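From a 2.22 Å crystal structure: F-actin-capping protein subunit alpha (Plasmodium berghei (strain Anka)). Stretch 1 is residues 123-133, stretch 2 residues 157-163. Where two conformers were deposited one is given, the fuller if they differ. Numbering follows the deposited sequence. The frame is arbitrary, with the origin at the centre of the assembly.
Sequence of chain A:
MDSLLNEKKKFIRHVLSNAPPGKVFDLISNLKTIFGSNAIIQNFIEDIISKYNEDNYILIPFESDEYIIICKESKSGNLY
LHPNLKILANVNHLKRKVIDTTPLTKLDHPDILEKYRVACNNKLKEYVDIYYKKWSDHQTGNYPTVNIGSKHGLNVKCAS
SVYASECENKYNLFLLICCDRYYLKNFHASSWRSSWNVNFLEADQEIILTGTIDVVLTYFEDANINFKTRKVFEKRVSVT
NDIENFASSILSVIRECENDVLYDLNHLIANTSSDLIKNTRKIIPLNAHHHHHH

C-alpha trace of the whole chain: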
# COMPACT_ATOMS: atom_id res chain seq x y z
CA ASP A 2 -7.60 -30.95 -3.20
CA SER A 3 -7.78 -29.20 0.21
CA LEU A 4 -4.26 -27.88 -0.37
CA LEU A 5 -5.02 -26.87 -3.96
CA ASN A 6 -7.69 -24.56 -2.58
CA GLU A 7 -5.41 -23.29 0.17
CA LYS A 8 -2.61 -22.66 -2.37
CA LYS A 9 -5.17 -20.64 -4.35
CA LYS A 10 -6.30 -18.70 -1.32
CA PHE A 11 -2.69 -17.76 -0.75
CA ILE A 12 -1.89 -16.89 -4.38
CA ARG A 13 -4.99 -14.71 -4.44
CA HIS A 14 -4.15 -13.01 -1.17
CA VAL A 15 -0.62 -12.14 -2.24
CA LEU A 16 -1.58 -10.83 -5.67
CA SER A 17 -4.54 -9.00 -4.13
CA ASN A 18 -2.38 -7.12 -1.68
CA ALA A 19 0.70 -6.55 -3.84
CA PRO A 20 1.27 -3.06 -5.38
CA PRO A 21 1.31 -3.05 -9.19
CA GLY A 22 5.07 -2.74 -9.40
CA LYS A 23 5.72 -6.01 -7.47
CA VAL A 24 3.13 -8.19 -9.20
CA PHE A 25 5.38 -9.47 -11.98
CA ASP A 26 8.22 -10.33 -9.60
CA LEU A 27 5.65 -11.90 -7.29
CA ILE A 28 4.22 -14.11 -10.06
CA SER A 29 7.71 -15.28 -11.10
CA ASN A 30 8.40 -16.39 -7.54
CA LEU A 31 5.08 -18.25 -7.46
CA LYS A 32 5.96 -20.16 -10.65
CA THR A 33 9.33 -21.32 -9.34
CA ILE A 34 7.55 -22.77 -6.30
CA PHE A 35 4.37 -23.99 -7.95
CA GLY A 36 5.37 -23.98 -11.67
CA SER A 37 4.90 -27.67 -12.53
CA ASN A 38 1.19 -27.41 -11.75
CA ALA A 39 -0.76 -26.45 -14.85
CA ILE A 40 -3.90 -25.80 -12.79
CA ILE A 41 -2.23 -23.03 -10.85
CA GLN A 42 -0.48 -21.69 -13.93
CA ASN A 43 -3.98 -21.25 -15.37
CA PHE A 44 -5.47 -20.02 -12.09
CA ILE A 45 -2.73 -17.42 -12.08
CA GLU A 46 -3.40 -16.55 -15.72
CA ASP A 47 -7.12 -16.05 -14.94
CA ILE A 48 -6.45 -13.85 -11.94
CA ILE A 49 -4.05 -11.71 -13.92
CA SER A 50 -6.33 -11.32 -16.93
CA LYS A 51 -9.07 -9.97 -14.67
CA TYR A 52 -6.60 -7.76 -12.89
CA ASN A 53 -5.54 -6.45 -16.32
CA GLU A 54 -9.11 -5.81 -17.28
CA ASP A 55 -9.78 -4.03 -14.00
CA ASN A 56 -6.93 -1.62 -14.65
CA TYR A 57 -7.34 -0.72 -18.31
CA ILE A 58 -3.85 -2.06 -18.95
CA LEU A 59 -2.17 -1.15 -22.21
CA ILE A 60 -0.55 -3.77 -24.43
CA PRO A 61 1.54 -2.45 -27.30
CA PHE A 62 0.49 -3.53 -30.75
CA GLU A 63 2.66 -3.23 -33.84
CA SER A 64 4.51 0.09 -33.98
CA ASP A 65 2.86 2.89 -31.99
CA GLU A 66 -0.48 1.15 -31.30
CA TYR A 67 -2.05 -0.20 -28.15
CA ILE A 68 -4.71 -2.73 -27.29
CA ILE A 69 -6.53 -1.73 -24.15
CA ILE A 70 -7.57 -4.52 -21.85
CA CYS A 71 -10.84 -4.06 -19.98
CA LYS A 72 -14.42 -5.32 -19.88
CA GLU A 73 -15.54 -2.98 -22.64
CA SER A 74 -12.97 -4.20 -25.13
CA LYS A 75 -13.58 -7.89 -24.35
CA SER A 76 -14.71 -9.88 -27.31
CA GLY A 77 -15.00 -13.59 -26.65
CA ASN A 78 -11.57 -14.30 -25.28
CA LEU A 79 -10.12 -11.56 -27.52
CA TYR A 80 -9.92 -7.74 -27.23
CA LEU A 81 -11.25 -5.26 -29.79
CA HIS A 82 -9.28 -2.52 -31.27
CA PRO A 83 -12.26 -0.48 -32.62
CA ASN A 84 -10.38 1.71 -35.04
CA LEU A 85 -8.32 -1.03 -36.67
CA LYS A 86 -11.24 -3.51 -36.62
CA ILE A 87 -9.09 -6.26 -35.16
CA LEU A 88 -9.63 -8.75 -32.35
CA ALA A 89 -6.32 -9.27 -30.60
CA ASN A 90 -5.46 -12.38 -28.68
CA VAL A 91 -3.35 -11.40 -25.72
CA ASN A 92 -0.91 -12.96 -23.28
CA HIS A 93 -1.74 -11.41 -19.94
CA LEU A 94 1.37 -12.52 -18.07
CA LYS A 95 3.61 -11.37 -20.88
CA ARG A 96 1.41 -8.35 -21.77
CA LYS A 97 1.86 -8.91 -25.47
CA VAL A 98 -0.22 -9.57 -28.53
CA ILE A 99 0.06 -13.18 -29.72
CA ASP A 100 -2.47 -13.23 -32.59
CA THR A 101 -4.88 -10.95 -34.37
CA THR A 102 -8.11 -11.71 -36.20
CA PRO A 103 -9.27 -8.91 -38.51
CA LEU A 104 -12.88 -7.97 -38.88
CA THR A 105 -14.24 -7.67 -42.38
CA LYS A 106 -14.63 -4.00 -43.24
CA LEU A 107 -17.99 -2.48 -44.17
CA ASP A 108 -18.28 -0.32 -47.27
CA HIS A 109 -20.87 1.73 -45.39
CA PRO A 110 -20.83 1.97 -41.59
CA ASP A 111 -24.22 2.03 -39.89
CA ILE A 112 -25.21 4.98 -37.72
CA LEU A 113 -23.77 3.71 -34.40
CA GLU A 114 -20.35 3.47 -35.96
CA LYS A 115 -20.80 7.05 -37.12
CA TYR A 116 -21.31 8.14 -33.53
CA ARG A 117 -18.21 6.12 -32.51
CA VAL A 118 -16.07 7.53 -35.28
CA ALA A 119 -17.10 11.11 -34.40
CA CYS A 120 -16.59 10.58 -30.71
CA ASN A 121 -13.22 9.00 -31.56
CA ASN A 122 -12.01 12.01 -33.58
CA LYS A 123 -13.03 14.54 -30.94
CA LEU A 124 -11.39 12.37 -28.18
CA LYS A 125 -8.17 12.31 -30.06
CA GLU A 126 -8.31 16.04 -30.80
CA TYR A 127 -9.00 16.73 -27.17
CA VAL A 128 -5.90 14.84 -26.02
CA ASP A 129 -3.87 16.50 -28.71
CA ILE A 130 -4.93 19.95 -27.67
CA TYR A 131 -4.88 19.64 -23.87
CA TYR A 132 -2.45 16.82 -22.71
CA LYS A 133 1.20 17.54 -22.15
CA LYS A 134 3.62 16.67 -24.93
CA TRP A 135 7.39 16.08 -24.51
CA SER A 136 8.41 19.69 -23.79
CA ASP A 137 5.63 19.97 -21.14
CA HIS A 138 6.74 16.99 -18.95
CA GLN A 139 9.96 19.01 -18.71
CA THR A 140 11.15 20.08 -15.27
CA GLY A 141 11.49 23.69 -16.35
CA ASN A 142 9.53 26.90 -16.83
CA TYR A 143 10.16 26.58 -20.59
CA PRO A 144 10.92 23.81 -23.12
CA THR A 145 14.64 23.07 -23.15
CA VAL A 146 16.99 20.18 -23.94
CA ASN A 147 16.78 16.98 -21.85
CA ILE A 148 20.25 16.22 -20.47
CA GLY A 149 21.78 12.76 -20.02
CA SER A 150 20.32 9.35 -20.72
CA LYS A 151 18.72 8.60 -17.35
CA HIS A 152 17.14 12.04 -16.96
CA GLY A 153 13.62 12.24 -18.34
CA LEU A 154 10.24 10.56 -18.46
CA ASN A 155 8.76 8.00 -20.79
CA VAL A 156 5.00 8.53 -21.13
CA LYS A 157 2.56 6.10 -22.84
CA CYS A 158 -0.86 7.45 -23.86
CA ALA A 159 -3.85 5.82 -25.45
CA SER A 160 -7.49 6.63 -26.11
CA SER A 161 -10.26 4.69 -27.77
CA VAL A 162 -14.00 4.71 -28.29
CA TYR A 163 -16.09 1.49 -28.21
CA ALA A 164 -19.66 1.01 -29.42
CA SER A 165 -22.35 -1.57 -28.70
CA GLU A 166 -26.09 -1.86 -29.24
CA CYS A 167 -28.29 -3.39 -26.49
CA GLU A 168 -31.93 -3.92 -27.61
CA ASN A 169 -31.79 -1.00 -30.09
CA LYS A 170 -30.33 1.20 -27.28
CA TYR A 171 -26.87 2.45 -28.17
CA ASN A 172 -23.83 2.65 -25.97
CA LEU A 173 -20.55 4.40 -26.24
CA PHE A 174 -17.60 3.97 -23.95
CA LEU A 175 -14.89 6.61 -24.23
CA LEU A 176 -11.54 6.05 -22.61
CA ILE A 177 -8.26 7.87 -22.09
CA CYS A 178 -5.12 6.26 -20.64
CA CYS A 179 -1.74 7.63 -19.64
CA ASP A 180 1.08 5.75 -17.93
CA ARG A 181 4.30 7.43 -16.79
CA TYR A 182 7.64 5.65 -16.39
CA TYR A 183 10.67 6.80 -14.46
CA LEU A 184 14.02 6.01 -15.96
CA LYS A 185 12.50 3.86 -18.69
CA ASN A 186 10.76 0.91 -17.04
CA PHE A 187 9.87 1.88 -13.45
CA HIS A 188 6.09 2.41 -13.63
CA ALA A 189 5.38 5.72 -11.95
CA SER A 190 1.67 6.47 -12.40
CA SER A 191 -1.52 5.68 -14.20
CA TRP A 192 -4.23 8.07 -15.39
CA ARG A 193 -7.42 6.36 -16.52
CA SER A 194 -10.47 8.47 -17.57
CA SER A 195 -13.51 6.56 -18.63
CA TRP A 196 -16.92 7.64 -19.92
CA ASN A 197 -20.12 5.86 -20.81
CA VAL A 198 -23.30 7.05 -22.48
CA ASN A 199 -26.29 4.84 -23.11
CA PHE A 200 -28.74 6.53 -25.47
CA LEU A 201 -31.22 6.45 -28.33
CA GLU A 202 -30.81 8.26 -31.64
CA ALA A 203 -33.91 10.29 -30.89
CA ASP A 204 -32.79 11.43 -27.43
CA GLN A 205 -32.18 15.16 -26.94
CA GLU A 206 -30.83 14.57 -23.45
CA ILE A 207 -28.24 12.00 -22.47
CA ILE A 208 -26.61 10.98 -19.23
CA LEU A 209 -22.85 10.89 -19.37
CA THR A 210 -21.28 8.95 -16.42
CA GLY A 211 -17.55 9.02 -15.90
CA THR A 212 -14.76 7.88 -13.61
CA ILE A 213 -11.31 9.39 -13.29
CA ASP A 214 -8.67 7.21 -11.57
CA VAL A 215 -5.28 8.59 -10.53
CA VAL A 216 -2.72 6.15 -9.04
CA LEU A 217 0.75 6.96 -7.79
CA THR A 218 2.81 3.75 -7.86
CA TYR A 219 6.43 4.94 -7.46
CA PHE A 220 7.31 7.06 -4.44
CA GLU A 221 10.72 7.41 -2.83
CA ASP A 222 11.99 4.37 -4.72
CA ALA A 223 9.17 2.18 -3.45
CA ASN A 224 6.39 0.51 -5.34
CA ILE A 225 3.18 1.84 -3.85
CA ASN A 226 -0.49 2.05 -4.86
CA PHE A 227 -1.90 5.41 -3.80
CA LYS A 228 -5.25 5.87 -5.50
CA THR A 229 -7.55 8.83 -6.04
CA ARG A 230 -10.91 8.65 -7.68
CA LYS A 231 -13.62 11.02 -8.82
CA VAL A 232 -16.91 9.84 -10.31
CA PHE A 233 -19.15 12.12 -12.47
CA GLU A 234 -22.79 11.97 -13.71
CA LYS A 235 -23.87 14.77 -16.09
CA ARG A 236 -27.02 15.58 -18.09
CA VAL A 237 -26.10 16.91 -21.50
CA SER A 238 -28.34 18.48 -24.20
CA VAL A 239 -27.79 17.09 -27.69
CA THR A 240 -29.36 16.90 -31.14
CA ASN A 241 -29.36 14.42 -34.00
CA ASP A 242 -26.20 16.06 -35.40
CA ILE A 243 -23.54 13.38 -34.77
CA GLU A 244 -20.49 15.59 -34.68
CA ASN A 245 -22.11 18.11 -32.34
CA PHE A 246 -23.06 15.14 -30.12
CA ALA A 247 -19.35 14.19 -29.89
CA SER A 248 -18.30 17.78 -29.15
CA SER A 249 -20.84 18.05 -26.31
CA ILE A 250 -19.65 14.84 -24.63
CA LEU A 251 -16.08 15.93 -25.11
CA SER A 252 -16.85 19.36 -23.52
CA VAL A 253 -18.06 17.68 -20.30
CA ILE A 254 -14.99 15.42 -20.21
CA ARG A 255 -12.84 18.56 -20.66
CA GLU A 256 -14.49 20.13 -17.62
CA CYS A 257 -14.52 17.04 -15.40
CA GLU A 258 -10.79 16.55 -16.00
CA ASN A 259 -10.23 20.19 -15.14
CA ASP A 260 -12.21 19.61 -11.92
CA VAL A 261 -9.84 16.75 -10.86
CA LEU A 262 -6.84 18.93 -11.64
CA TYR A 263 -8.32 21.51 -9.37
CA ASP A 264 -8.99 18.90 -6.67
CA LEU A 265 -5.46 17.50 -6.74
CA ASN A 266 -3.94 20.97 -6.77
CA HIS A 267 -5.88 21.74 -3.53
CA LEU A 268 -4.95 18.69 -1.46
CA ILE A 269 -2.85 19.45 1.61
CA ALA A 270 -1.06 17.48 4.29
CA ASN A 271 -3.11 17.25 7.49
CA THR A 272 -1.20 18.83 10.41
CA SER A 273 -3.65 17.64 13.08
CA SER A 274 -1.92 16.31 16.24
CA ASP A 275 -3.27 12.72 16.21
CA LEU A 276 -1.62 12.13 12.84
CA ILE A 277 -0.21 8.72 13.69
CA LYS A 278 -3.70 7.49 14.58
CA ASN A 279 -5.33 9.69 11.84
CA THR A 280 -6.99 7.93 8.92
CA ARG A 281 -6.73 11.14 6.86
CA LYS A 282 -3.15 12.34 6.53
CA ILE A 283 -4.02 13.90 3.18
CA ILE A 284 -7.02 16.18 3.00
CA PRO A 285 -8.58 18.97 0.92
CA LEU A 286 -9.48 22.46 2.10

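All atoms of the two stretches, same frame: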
# COMPACT_ATOMS: atom_id res chain seq x y z
N LYS A 123 -13.06 13.43 -31.90
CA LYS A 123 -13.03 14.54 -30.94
C LYS A 123 -12.17 14.16 -29.72
O LYS A 123 -11.48 15.02 -29.16
CB LYS A 123 -14.44 14.83 -30.41
CG LYS A 123 -15.44 15.38 -31.42
CD LYS A 123 -14.83 16.38 -32.36
CE LYS A 123 -15.89 16.85 -33.43
NZ LYS A 123 -15.19 17.83 -34.34
N LEU A 124 -12.22 12.86 -29.31
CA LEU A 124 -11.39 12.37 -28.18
C LEU A 124 -9.94 12.50 -28.51
O LEU A 124 -9.17 13.09 -27.77
CB LEU A 124 -11.69 10.93 -27.83
CG LEU A 124 -11.12 10.41 -26.48
CD1 LEU A 124 -11.72 11.07 -25.21
CD2 LEU A 124 -11.39 8.86 -26.42
N LYS A 125 -9.56 12.10 -29.70
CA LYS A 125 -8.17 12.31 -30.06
C LYS A 125 -7.79 13.78 -30.14
O LYS A 125 -6.69 14.17 -29.71
CB LYS A 125 -7.86 11.57 -31.37
CG LYS A 125 -7.83 9.96 -31.03
CD LYS A 125 -7.37 9.07 -32.11
CE LYS A 125 -7.60 7.61 -31.70
NZ LYS A 125 -6.71 7.14 -30.58
N GLU A 126 -8.68 14.63 -30.68
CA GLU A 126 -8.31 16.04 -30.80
C GLU A 126 -8.13 16.62 -29.42
O GLU A 126 -7.18 17.40 -29.14
CB GLU A 126 -9.39 16.79 -31.61
CG GLU A 126 -9.27 18.32 -31.64
CD GLU A 126 -10.42 19.04 -32.42
OE1 GLU A 126 -11.63 18.90 -32.04
OE2 GLU A 126 -10.09 19.74 -33.41
N TYR A 127 -9.00 16.21 -28.51
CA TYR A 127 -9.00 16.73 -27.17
C TYR A 127 -7.66 16.45 -26.51
O TYR A 127 -7.03 17.35 -25.90
CB TYR A 127 -10.16 16.08 -26.44
CG TYR A 127 -10.05 16.24 -24.93
CD1 TYR A 127 -10.20 17.45 -24.37
CD2 TYR A 127 -9.75 15.11 -24.05
CE1 TYR A 127 -10.14 17.64 -22.99
CE2 TYR A 127 -9.71 15.27 -22.71
CZ TYR A 127 -9.86 16.58 -22.16
OH TYR A 127 -9.70 16.79 -20.82
N VAL A 128 -7.19 15.20 -26.60
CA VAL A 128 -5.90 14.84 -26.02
C VAL A 128 -4.80 15.64 -26.68
O VAL A 128 -3.88 16.15 -26.04
CB VAL A 128 -5.67 13.31 -26.21
CG1 VAL A 128 -4.24 12.93 -25.91
CG2 VAL A 128 -6.68 12.56 -25.37
N ASP A 129 -4.87 15.75 -27.98
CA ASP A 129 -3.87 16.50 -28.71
C ASP A 129 -3.81 17.94 -28.24
O ASP A 129 -2.72 18.55 -28.13
CB ASP A 129 -4.27 16.45 -30.20
CG ASP A 129 -3.32 17.19 -31.09
OD1 ASP A 129 -2.10 17.03 -30.91
OD2 ASP A 129 -3.80 17.89 -32.01
N ILE A 130 -4.97 18.54 -28.01
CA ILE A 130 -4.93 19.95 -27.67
C ILE A 130 -4.50 20.18 -26.22
O ILE A 130 -3.80 21.14 -25.92
CB ILE A 130 -6.30 20.59 -27.94
CG1 ILE A 130 -6.55 20.60 -29.45
CG2 ILE A 130 -6.35 22.03 -27.44
CD1 ILE A 130 -8.01 21.02 -29.85
N TYR A 131 -4.95 19.34 -25.29
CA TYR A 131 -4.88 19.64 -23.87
C TYR A 131 -3.88 18.84 -23.01
O TYR A 131 -3.53 19.32 -21.92
CB TYR A 131 -6.26 19.44 -23.25
CG TYR A 131 -7.19 20.42 -23.77
CD1 TYR A 131 -7.08 21.74 -23.40
CD2 TYR A 131 -8.20 20.07 -24.61
CE1 TYR A 131 -7.93 22.68 -23.89
CE2 TYR A 131 -9.02 20.96 -25.07
CZ TYR A 131 -8.90 22.28 -24.72
OH TYR A 131 -9.78 23.21 -25.22
N TYR A 132 -3.46 17.63 -23.43
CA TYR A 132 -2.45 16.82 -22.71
C TYR A 132 -1.03 17.29 -23.04
O TYR A 132 -0.69 17.56 -24.19
CB TYR A 132 -2.60 15.30 -23.07
CG TYR A 132 -3.78 14.62 -22.37
CD1 TYR A 132 -3.72 13.31 -21.89
CD2 TYR A 132 -4.94 15.33 -22.15
CE1 TYR A 132 -4.78 12.75 -21.18
CE2 TYR A 132 -6.01 14.78 -21.49
CZ TYR A 132 -5.95 13.48 -21.00
OH TYR A 132 -7.06 12.98 -20.26
N LYS A 133 -0.24 17.45 -22.02
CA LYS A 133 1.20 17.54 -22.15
C LYS A 133 1.75 16.72 -23.31
O LYS A 133 1.44 15.52 -23.47
CB LYS A 133 1.87 17.03 -20.85
CG LYS A 133 1.62 17.85 -19.58
CD LYS A 133 2.23 17.20 -18.29
CE LYS A 133 1.69 17.90 -17.07
NZ LYS A 133 2.00 17.21 -15.76
N LYS A 157 3.35 6.88 -21.87
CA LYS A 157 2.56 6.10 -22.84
C LYS A 157 1.10 6.48 -22.70
O LYS A 157 0.55 6.41 -21.59
CB LYS A 157 2.74 4.58 -22.64
CG LYS A 157 4.20 4.05 -22.83
CD LYS A 157 4.32 2.52 -22.60
CE LYS A 157 5.69 1.99 -23.03
NZ LYS A 157 5.93 2.00 -24.53
N CYS A 158 0.47 6.87 -23.83
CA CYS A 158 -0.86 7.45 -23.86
C CYS A 158 -1.71 6.66 -24.84
O CYS A 158 -1.23 6.22 -25.90
CB CYS A 158 -0.86 8.94 -24.29
SG CYS A 158 -2.54 9.78 -24.22
N ALA A 159 -2.97 6.47 -24.49
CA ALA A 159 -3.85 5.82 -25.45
C ALA A 159 -5.27 6.26 -25.16
O ALA A 159 -5.61 6.59 -24.00
CB ALA A 159 -3.67 4.27 -25.41
N SER A 160 -6.08 6.29 -26.22
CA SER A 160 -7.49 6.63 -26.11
C SER A 160 -8.25 5.82 -27.16
O SER A 160 -7.73 5.59 -28.26
CB SER A 160 -7.78 8.13 -26.39
OG SER A 160 -7.25 8.54 -27.69
N SER A 161 -9.53 5.58 -26.88
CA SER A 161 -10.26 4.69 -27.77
C SER A 161 -11.72 4.95 -27.56
O SER A 161 -12.09 5.34 -26.47
CB SER A 161 -9.94 3.19 -27.41
OG SER A 161 -10.69 2.39 -28.29
N VAL A 162 -12.56 4.68 -28.55
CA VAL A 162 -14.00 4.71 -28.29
C VAL A 162 -14.61 3.39 -28.79
O VAL A 162 -14.35 2.97 -29.94
CB VAL A 162 -14.73 5.92 -28.94
CG1 VAL A 162 -16.17 5.88 -28.49
CG2 VAL A 162 -14.19 7.36 -28.43
N TYR A 163 -15.46 2.78 -27.94
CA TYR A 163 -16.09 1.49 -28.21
C TYR A 163 -17.60 1.62 -28.31
O TYR A 163 -18.23 2.33 -27.52
CB TYR A 163 -15.79 0.40 -27.07
CG TYR A 163 -14.34 0.23 -26.75
CD1 TYR A 163 -13.56 -0.75 -27.41
CD2 TYR A 163 -13.73 1.08 -25.88
CE1 TYR A 163 -12.20 -0.87 -27.19
CE2 TYR A 163 -12.36 0.94 -25.59
CZ TYR A 163 -11.60 -0.02 -26.22
OH TYR A 163 -10.23 -0.13 -25.96

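The most unusual feature of this contact is the way a lysine on the helix reaches across to the strand and binds one serine twice. Lys125 NZ donates a hydrogen bond to the backbone oxygen Ser160 O at 3.0 Å and another to the hydroxyl oxygen Ser160 OG at 3.3 Å, so a single ammonium group engages both the main chain and the side chain of the same residue. The CA-to-CB bond of Lys125 points sideways with respect to the strand, and it is the long side chain that brings the amine in: chi1 is m, chi2 and chi3 are both t, and chi4 turns to m at the end. Lysine suits this position because its aliphatic stem can span the gap from an exposed site on the helix, while its terminal group carries several protons and can serve two acceptors at once.

Ser160 is well matched to this role. Its CA-to-CB bond points toward the helix, and its p rotamer places OG within reach of the amine. The CA atoms of Lys125 and Ser160 lie 7.0 Å apart, the nearest pairing across the two stretches. The helix and strand axes approach to 8.6 Å and run nearly antiparallel, with 158° between their N-to-C directions. Accordingly, residues later in the helix meet residues earlier in the strand.

One turn of helix separates Leu124 from Val128, and both point toward the strand. Leu124, buried and in the t, p rotamer, makes its closest contacts through CD2, which lies 3.7 Å from Ser160 CB, 3.6 Å from Ser161 O and 3.8 Å from Val162 CG2. The first and last of these are carbon-to-carbon packing; the approach to the carbonyl oxygen is a van der Waals contact, since a methyl group is no conventional donor. Leucine suits such a site because it presents an apolar methyl to the carbon atoms of Ser160 and Val162. Val162 completes the apolar patch even though its CA-to-CB bond points sideways, because its CG2 methyl still reaches the leucine.

The side chains of the strand alternate: Cys158 and Ser160 point toward the helix, whereas Ala159 and Ser161 point away, and Ser161 takes part through its backbone oxygen.

At the other end, Cys158 SG, in the t rotamer given here, packs 4.0 Å from Val128 CG1. The large, polarizable sulfur suits an apolar neighbour, and Val128, whose CA-to-CB bond points toward the strand, offers it an apolar methyl. Tyr132, the first residue to leave helical phi/psi, also points toward the strand, and its CD1 comes to 4.4 Å from Cys158 SG. The sulfur sits 5.5 Å from the centroid of the Tyr132 ring and 59° off the ring normal, an oblique sulfur-aromatic approach. The tyrosine hydroxyl, meanwhile, is hydrogen-bonded elsewhere in the structure. In all, the contact buries a modest 305 Å², summed over both sides.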